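Similar to yteR (Bacilus subtilis) (PDB 4WU0) probably hydrolyses unsaturated rhamnogalacturonan fragments derived from pectin, as a glycoside hydrolase of family GH105 related to YteR. Local coordinates at residues Tyr4-Lys15 and Ile303-Leu313; Tyr25-Lys36 and Glu344-Leu353. All blocks are in the same frame, centred on the assembly; numbering follows the deposited sequence.

Interaction 1: Tyr4-Lys15 and Ile303-Leu313; sequences YSKLMADSIIAK and ILETKDGLINL
The ring of Tyr4 takes the CD1 methyl of Ile311 at its edge, near the ring plane; Tyr4 CD2 lies 3.9 Å from Ile311 CD1. Here helix 4-14 of the six-hairpin (alpha/alpha) glycosidase fold lies across a small antiparallel beta hairpin, strands 303-305 and 311-313 joined by a type I turn from Thr306 to Gly309; helix and second strand run at 90°. Ile311 is the central wedge: CG1 stands between its backbone N and carbonyl carbon (chi1 54°), which carries Ile311 CD1 over to Leu7 CG, 3.8 Å away, and to the methyl of Met8. That Met8 CE also meets Ile303 CD1 and Leu313 CB. One turn further along the helix, Ile311 N donates to Ser11 OG at 3.0 Å, nearly straight at 167°, while the hydroxyl donates to Leu7 O. Leu310 CD1 presses tightly on Ala14 CB. The Lys15 ammonium reaches Thr306 OG1 tip to tip and, weakly, Asn312 OD1, whose stronger donor is Asn343. Asp308 closes an Asx turn: its OD1 receives Leu310 N and Thr306 OG1 from opposite faces of the carboxylate plane, and a water links OD2 to Lys15 NZ, 2.6 Å from that nitrogen.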
# COMPACT_ATOMS: atom_id res chain seq x y z
N TYR A 4 18.76 -6.54 4.82
CA TYR A 4 18.26 -5.18 4.99
C TYR A 4 16.97 -5.11 5.78
O TYR A 4 16.64 -4.05 6.32
CB TYR A 4 18.10 -4.48 3.64
CG TYR A 4 19.42 -4.01 3.07
CD1 TYR A 4 20.20 -4.85 2.30
CD2 TYR A 4 19.89 -2.74 3.33
CE1 TYR A 4 21.42 -4.44 1.79
CE2 TYR A 4 21.10 -2.31 2.82
CZ TYR A 4 21.86 -3.17 2.05
OH TYR A 4 23.06 -2.75 1.56
N SER A 5 16.21 -6.21 5.88
CA SER A 5 14.96 -6.11 6.65
C SER A 5 15.26 -5.78 8.11
O SER A 5 14.66 -4.88 8.73
CB SER A 5 14.10 -7.39 6.54
OG SER A 5 14.79 -8.50 7.07
N LYS A 6 16.23 -6.50 8.67
CA LYS A 6 16.62 -6.27 10.06
C LYS A 6 17.38 -4.95 10.22
O LYS A 6 17.15 -4.19 11.17
CB LYS A 6 17.48 -7.42 10.58
CG LYS A 6 17.99 -7.21 12.00
CD LYS A 6 18.82 -8.40 12.48
CE LYS A 6 19.27 -8.21 13.92
NZ LYS A 6 20.06 -9.40 14.37
N LEU A 7 18.28 -4.66 9.29
CA LEU A 7 19.05 -3.44 9.38
C LEU A 7 18.13 -2.23 9.34
O LEU A 7 18.30 -1.28 10.09
CB LEU A 7 20.10 -3.37 8.25
CG LEU A 7 21.00 -2.14 8.25
CD1 LEU A 7 21.76 -1.96 9.56
CD2 LEU A 7 21.97 -2.17 7.06
N MET A 8 17.14 -2.24 8.45
CA MET A 8 16.20 -1.14 8.40
C MET A 8 15.31 -1.07 9.64
O MET A 8 15.03 0.02 10.14
CB MET A 8 15.33 -1.22 7.16
CG MET A 8 14.39 -0.06 7.04
SD MET A 8 15.26 1.53 7.06
CE MET A 8 15.52 1.62 5.33
N ALA A 9 14.82 -2.21 10.10
CA ALA A 9 14.02 -2.25 11.32
C ALA A 9 14.80 -1.64 12.49
O ALA A 9 14.29 -0.81 13.23
CB ALA A 9 13.60 -3.69 11.66
N ASP A 10 16.07 -2.03 12.61
CA ASP A 10 16.91 -1.52 13.69
C ASP A 10 17.12 -0.01 13.50
O ASP A 10 17.19 0.73 14.48
CB ASP A 10 18.25 -2.25 13.73
CG ASP A 10 18.12 -3.65 14.29
OD1 ASP A 10 17.09 -3.91 14.96
OD2 ASP A 10 19.04 -4.49 14.05
N SER A 11 17.22 0.44 12.26
CA SER A 11 17.38 1.87 11.99
C SER A 11 16.14 2.67 12.38
O SER A 11 16.24 3.75 12.97
CB SER A 11 17.69 2.11 10.50
OG SER A 11 18.90 1.49 10.13
N ILE A 12 14.97 2.14 12.04
CA ILE A 12 13.71 2.81 12.36
C ILE A 12 13.57 2.98 13.87
O ILE A 12 13.19 4.04 14.36
CB ILE A 12 12.53 2.02 11.78
CG1 ILE A 12 12.55 2.06 10.25
CG2 ILE A 12 11.19 2.54 12.31
CD1 ILE A 12 11.68 1.00 9.62
N ILE A 13 13.88 1.92 14.60
CA ILE A 13 13.74 1.92 16.05
C ILE A 13 14.74 2.88 16.67
O ILE A 13 14.37 3.74 17.49
CB ILE A 13 13.87 0.47 16.61
CG1 ILE A 13 12.69 -0.36 16.08
CG2 ILE A 13 13.89 0.48 18.12
CD1 ILE A 13 12.80 -1.85 16.35
N ALA A 14 16.01 2.79 16.26
CA ALA A 14 17.06 3.64 16.84
C ALA A 14 16.89 5.12 16.49
O ALA A 14 17.26 5.98 17.29
CB ALA A 14 18.45 3.14 16.39
N LYS A 15 16.38 5.42 15.30
CA LYS A 15 16.21 6.80 14.87
C LYS A 15 14.90 7.38 15.42
O LYS A 15 14.59 8.55 15.22
CB LYS A 15 16.25 6.90 13.34
CG LYS A 15 17.64 6.61 12.73
CD LYS A 15 17.58 6.49 11.19
CE LYS A 15 18.87 6.00 10.57
NZ LYS A 15 19.97 6.99 10.64
N ILE A 303 19.15 3.95 -0.67
CA ILE A 303 19.73 3.70 0.65
C ILE A 303 21.10 4.36 0.81
O ILE A 303 21.97 4.22 -0.04
CB ILE A 303 19.86 2.16 0.90
CG1 ILE A 303 18.50 1.49 0.93
CG2 ILE A 303 20.62 1.87 2.18
CD1 ILE A 303 17.65 1.82 2.12
N LEU A 304 21.29 5.06 1.93
CA LEU A 304 22.57 5.59 2.32
C LEU A 304 22.84 5.21 3.78
O LEU A 304 21.96 5.37 4.64
CB LEU A 304 22.63 7.12 2.20
CG LEU A 304 22.67 7.73 0.79
CD1 LEU A 304 22.63 9.26 0.87
CD2 LEU A 304 23.93 7.26 0.04
N GLU A 305 24.05 4.76 4.04
CA GLU A 305 24.50 4.44 5.39
C GLU A 305 24.85 5.72 6.16
O GLU A 305 25.55 6.59 5.65
CB GLU A 305 25.72 3.51 5.33
CG GLU A 305 26.24 3.07 6.68
CD GLU A 305 27.46 2.16 6.57
OE1 GLU A 305 28.08 2.14 5.48
OE2 GLU A 305 27.79 1.48 7.55
N THR A 306 24.39 5.81 7.40
CA THR A 306 24.80 6.89 8.28
C THR A 306 26.00 6.44 9.12
O THR A 306 26.35 5.28 9.16
CB THR A 306 23.61 7.40 9.13
OG1 THR A 306 22.91 6.31 9.72
CG2 THR A 306 22.62 8.15 8.26
N LYS A 307 26.65 7.39 9.78
CA LYS A 307 27.96 7.14 10.38
C LYS A 307 27.93 6.10 11.49
O LYS A 307 28.96 5.52 11.83
CB LYS A 307 28.54 8.44 10.90
CG LYS A 307 28.95 9.40 9.79
CD LYS A 307 30.42 9.23 9.43
CE LYS A 307 30.83 10.20 8.32
NZ LYS A 307 30.23 9.82 7.01
N ASP A 308 26.75 5.91 12.07
CA ASP A 308 26.54 4.94 13.13
C ASP A 308 26.31 3.53 12.58
O ASP A 308 26.10 2.59 13.34
CB ASP A 308 25.36 5.37 14.03
CG ASP A 308 24.09 5.66 13.24
OD1 ASP A 308 24.04 5.33 12.04
OD2 ASP A 308 23.13 6.22 13.82
N GLY A 309 26.35 3.40 11.25
CA GLY A 309 26.17 2.11 10.61
C GLY A 309 24.72 1.73 10.37
O GLY A 309 24.44 0.64 9.85
N LEU A 310 23.81 2.63 10.73
CA LEU A 310 22.40 2.48 10.38
C LEU A 310 22.18 3.04 8.97
O LEU A 310 23.14 3.47 8.31
CB LEU A 310 21.53 3.20 11.42
CG LEU A 310 21.64 2.68 12.88
CD1 LEU A 310 20.75 3.51 13.81
CD2 LEU A 310 21.32 1.20 12.99
N ILE A 311 20.95 2.96 8.48
CA ILE A 311 20.65 3.38 7.11
C ILE A 311 19.46 4.31 7.03
O ILE A 311 18.51 4.22 7.82
CB ILE A 311 20.40 2.17 6.16
CG1 ILE A 311 19.33 1.24 6.73
CG2 ILE A 311 21.73 1.44 5.89
CD1 ILE A 311 19.03 0.05 5.87
N ASN A 312 19.52 5.22 6.05
CA ASN A 312 18.40 6.06 5.64
C ASN A 312 17.81 5.58 4.34
O ASN A 312 18.51 5.10 3.47
CB ASN A 312 18.85 7.50 5.38
CG ASN A 312 19.27 8.23 6.62
OD1 ASN A 312 18.95 7.84 7.75
ND2 ASN A 312 19.99 9.32 6.41
N LEU A 313 16.49 5.69 4.23
CA LEU A 313 15.82 5.51 2.95
C LEU A 313 15.45 6.89 2.42
O LEU A 313 14.72 7.63 3.05
CB LEU A 313 14.57 4.65 3.10
CG LEU A 313 13.79 4.35 1.81
CD1 LEU A 313 14.57 3.46 0.88
CD2 LEU A 313 12.45 3.70 2.15
O HOH W 1 21.31 7.66 12.78

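Interaction 2: Tyr25-Lys36 and Glu344-Leu353; sequences YEYGLTLDGIAK and EPKGLGPFLL
Thr30 fits as a knob among Pro345, Leu348, Gly349 and Leu352, and its OG1 lies only 3.2 Å from Pro345 CB. In return Leu353 enters the hole formed by Leu29, Asp32, Gly33 and Lys36, placing Leu353 CD2 3.8 Å from Gly33 CA and its CD1 against Leu29 CD1. The Leu29 and Pro350 side chains cross at about a right angle, CD2 of the leucine touching CD of the proline. Glycines lie where the backbones come close: Gly33 CA rests against Leu352 CB and Gly349 CA against Leu29 O, and the CA atoms of Thr30 and Gly349 are 3.8 Å apart. The helices are close neighbours, 7.5 Å between axes and 24° apart in direction, with N-termini at the same end. Both belong to the barrel of hairpin-paired helices of this glycosidase family, where helix 345-360 comes last in the chain yet packs on the early helix 25-41.

Toward the N-terminal ends Pro345 CG meets the Tyr27 ring at its edge, in plane, and Lys346 CG lies 3.5 Å from Glu26 CB. Polar chemistry enters with the salt-bridge network of Glu26, Lys346 and Glu344. The Glu26 chain, bent at chi2 (-88°), turns back so that OE1 stands 3.6 Å above the centre of the Tyr25 ring, while OE2 makes a long, weak salt bridge to Lys346 NZ, and a water also bridges these two atoms. That ammonium binds Glu344 OE2 more closely, at 2.8 Å; the same oxygen caps the helix by accepting Lys346 N from the opposite face of its carboxylate plane. The lysine probably offsets the charge of the two nearby carboxylates. Further out, Tyr318 gives Lys346 a carbonyl acceptor and a cation-pi partner, and Asp21 holds the Tyr27 hydroxyl.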
# COMPACT_ATOMS: atom_id res chain seq x y z
N TYR A 25 -2.29 5.40 8.27
CA TYR A 25 -2.16 4.11 7.59
C TYR A 25 -0.72 3.69 7.39
O TYR A 25 -0.42 2.49 7.41
CB TYR A 25 -2.84 4.16 6.20
CG TYR A 25 -2.22 5.13 5.21
CD1 TYR A 25 -2.72 6.41 5.05
CD2 TYR A 25 -1.14 4.76 4.43
CE1 TYR A 25 -2.17 7.29 4.13
CE2 TYR A 25 -0.56 5.65 3.52
CZ TYR A 25 -1.08 6.91 3.37
OH TYR A 25 -0.52 7.79 2.46
N GLU A 26 0.18 4.66 7.22
CA GLU A 26 1.56 4.33 6.92
C GLU A 26 2.29 3.80 8.14
O GLU A 26 3.34 3.17 8.03
CB GLU A 26 2.30 5.54 6.30
CG GLU A 26 2.53 6.74 7.20
CD GLU A 26 1.39 7.75 7.20
OE1 GLU A 26 0.21 7.36 7.06
OE2 GLU A 26 1.69 8.96 7.36
N TYR A 27 1.73 4.04 9.33
CA TYR A 27 2.34 3.55 10.55
C TYR A 27 2.07 2.06 10.73
O TYR A 27 2.99 1.29 11.01
CB TYR A 27 1.83 4.38 11.74
CG TYR A 27 2.14 5.86 11.64
CD1 TYR A 27 3.18 6.33 10.85
CD2 TYR A 27 1.40 6.79 12.36
CE1 TYR A 27 3.47 7.70 10.78
CE2 TYR A 27 1.67 8.15 12.29
CZ TYR A 27 2.73 8.59 11.50
OH TYR A 27 3.01 9.93 11.42
N GLY A 28 0.83 1.62 10.50
CA GLY A 28 0.55 0.19 10.48
C GLY A 28 1.35 -0.53 9.40
O GLY A 28 1.81 -1.65 9.59
N LEU A 29 1.49 0.12 8.25
CA LEU A 29 2.27 -0.44 7.14
C LEU A 29 3.73 -0.71 7.56
O LEU A 29 4.30 -1.76 7.26
CB LEU A 29 2.24 0.53 5.97
CG LEU A 29 3.14 0.30 4.77
CD1 LEU A 29 2.91 -1.03 4.08
CD2 LEU A 29 2.94 1.45 3.79
N THR A 30 4.33 0.25 8.25
CA THR A 30 5.70 0.12 8.72
C THR A 30 5.78 -0.98 9.77
O THR A 30 6.71 -1.79 9.77
CB THR A 30 6.22 1.46 9.25
OG1 THR A 30 6.30 2.39 8.16
CG2 THR A 30 7.60 1.32 9.87
N LEU A 31 4.80 -1.03 10.67
CA LEU A 31 4.77 -2.08 11.65
C LEU A 31 4.58 -3.47 11.03
O LEU A 31 5.12 -4.46 11.54
CB LEU A 31 3.68 -1.82 12.71
CG LEU A 31 3.91 -0.59 13.58
CD1 LEU A 31 2.75 -0.43 14.56
CD2 LEU A 31 5.23 -0.66 14.34
N ASP A 32 3.81 -3.54 9.94
CA ASP A 32 3.61 -4.79 9.21
C ASP A 32 4.98 -5.29 8.68
O ASP A 32 5.24 -6.49 8.64
CB ASP A 32 2.62 -4.59 8.04
CG ASP A 32 1.15 -4.43 8.48
OD1 ASP A 32 0.79 -4.93 9.56
OD2 ASP A 32 0.32 -3.83 7.74
N GLY A 33 5.84 -4.36 8.25
CA GLY A 33 7.19 -4.72 7.85
C GLY A 33 8.02 -5.20 9.03
O GLY A 33 8.75 -6.19 8.93
N ILE A 34 7.92 -4.51 10.15
CA ILE A 34 8.66 -4.91 11.35
C ILE A 34 8.18 -6.28 11.83
O ILE A 34 8.95 -7.07 12.36
CB ILE A 34 8.59 -3.81 12.44
CG1 ILE A 34 9.35 -2.57 11.94
CG2 ILE A 34 9.20 -4.32 13.74
CD1 ILE A 34 9.23 -1.36 12.83
N ALA A 35 6.90 -6.58 11.63
CA ALA A 35 6.38 -7.87 12.04
C ALA A 35 7.03 -9.02 11.27
O ALA A 35 7.19 -10.11 11.81
CB ALA A 35 4.87 -7.92 11.91
N LYS A 36 7.43 -8.78 10.02
CA LYS A 36 8.15 -9.81 9.27
C LYS A 36 9.55 -10.06 9.85
O LYS A 36 10.05 -11.18 9.84
CB LYS A 36 8.27 -9.45 7.79
CG LYS A 36 6.94 -9.27 7.06
CD LYS A 36 5.93 -10.39 7.27
CE LYS A 36 6.16 -11.58 6.37
NZ LYS A 36 5.00 -12.53 6.41
N GLU A 344 10.53 8.24 5.72
CA GLU A 344 9.09 8.38 5.80
C GLU A 344 8.44 7.00 5.75
O GLU A 344 8.71 6.22 4.84
CB GLU A 344 8.62 9.26 4.64
CG GLU A 344 7.18 9.12 4.20
CD GLU A 344 6.20 9.36 5.31
OE1 GLU A 344 6.46 10.24 6.16
OE2 GLU A 344 5.17 8.66 5.32
N PRO A 345 7.56 6.70 6.71
CA PRO A 345 6.90 5.40 6.77
C PRO A 345 6.22 4.90 5.49
O PRO A 345 6.19 3.68 5.28
CB PRO A 345 5.92 5.58 7.92
CG PRO A 345 6.65 6.48 8.85
CD PRO A 345 7.30 7.48 7.94
N LYS A 346 5.70 5.78 4.65
CA LYS A 346 5.10 5.34 3.40
C LYS A 346 6.12 4.64 2.49
O LYS A 346 5.75 3.80 1.68
CB LYS A 346 4.46 6.51 2.66
CG LYS A 346 3.25 7.12 3.36
CD LYS A 346 2.79 8.38 2.67
CE LYS A 346 2.05 9.32 3.60
NZ LYS A 346 2.97 10.15 4.37
N GLY A 347 7.40 4.97 2.66
CA GLY A 347 8.48 4.25 1.97
C GLY A 347 9.12 3.15 2.81
O GLY A 347 9.48 2.10 2.29
N LEU A 348 9.28 3.40 4.11
CA LEU A 348 9.97 2.45 4.98
C LEU A 348 9.26 1.10 5.02
O LEU A 348 9.89 0.06 4.97
CB LEU A 348 10.09 2.99 6.41
CG LEU A 348 10.98 4.21 6.59
CD1 LEU A 348 10.74 4.88 7.94
CD2 LEU A 348 12.42 3.85 6.46
N GLY A 349 7.96 1.12 5.18
CA GLY A 349 7.21 -0.13 5.25
C GLY A 349 7.39 -1.00 4.02
O GLY A 349 7.74 -2.17 4.13
N PRO A 350 7.12 -0.44 2.83
CA PRO A 350 7.32 -1.22 1.61
C PRO A 350 8.75 -1.68 1.43
O PRO A 350 8.98 -2.78 0.93
CB PRO A 350 6.90 -0.24 0.50
CG PRO A 350 5.86 0.61 1.18
CD PRO A 350 6.35 0.80 2.58
N PHE A 351 9.72 -0.87 1.83
CA PHE A 351 11.12 -1.31 1.74
C PHE A 351 11.39 -2.51 2.66
O PHE A 351 12.05 -3.47 2.26
CB PHE A 351 12.11 -0.18 2.02
CG PHE A 351 13.53 -0.63 1.91
CD1 PHE A 351 14.12 -0.77 0.68
CD2 PHE A 351 14.24 -1.02 3.03
CE1 PHE A 351 15.43 -1.26 0.56
CE2 PHE A 351 15.54 -1.48 2.92
CZ PHE A 351 16.13 -1.60 1.66
N LEU A 352 10.89 -2.48 3.88
CA LEU A 352 11.01 -3.63 4.77
C LEU A 352 10.39 -4.88 4.16
O LEU A 352 10.95 -5.97 4.24
CB LEU A 352 10.29 -3.34 6.08
CG LEU A 352 10.95 -2.36 7.04
CD1 LEU A 352 9.94 -1.89 8.08
CD2 LEU A 352 12.13 -3.05 7.71
N LEU A 353 9.18 -4.71 3.60
CA LEU A 353 8.46 -5.84 3.02
C LEU A 353 9.16 -6.41 1.80
O LEU A 353 9.25 -7.63 1.64
CB LEU A 353 7.01 -5.43 2.68
CG LEU A 353 6.16 -5.08 3.90
CD1 LEU A 353 4.85 -4.40 3.49
CD2 LEU A 353 5.85 -6.34 4.72
O HOH W 2 4.23 9.99 8.05
O HOH W 3 1.45 11.50 6.48

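Interaction 2 is a buried helix-to-helix contact, about 9 Å from the centre of the chain to its own centre, whereas interaction 1 is only partly buried and lies about 21 Å out, where a hairpin covers the N-terminal helix. They touch: Met8 SD packs on Leu348 CD2 at 3.7 Å, and Leu352 CD2 lies against the backbone of Ser5 and Ala9. Helix 4-14 packs on both the hairpin and helix 345-360, and the hairpin also reaches that helix directly, Leu313 CD2 lying 3.4 Å from Gly347 O. The inner contact combines glycines and interlocking knobs with a salt-bridge network at the N-terminal end; the outer one joins a strand NH to a serine and carries a lysine that reaches Thr306 and, weakly, Asn312.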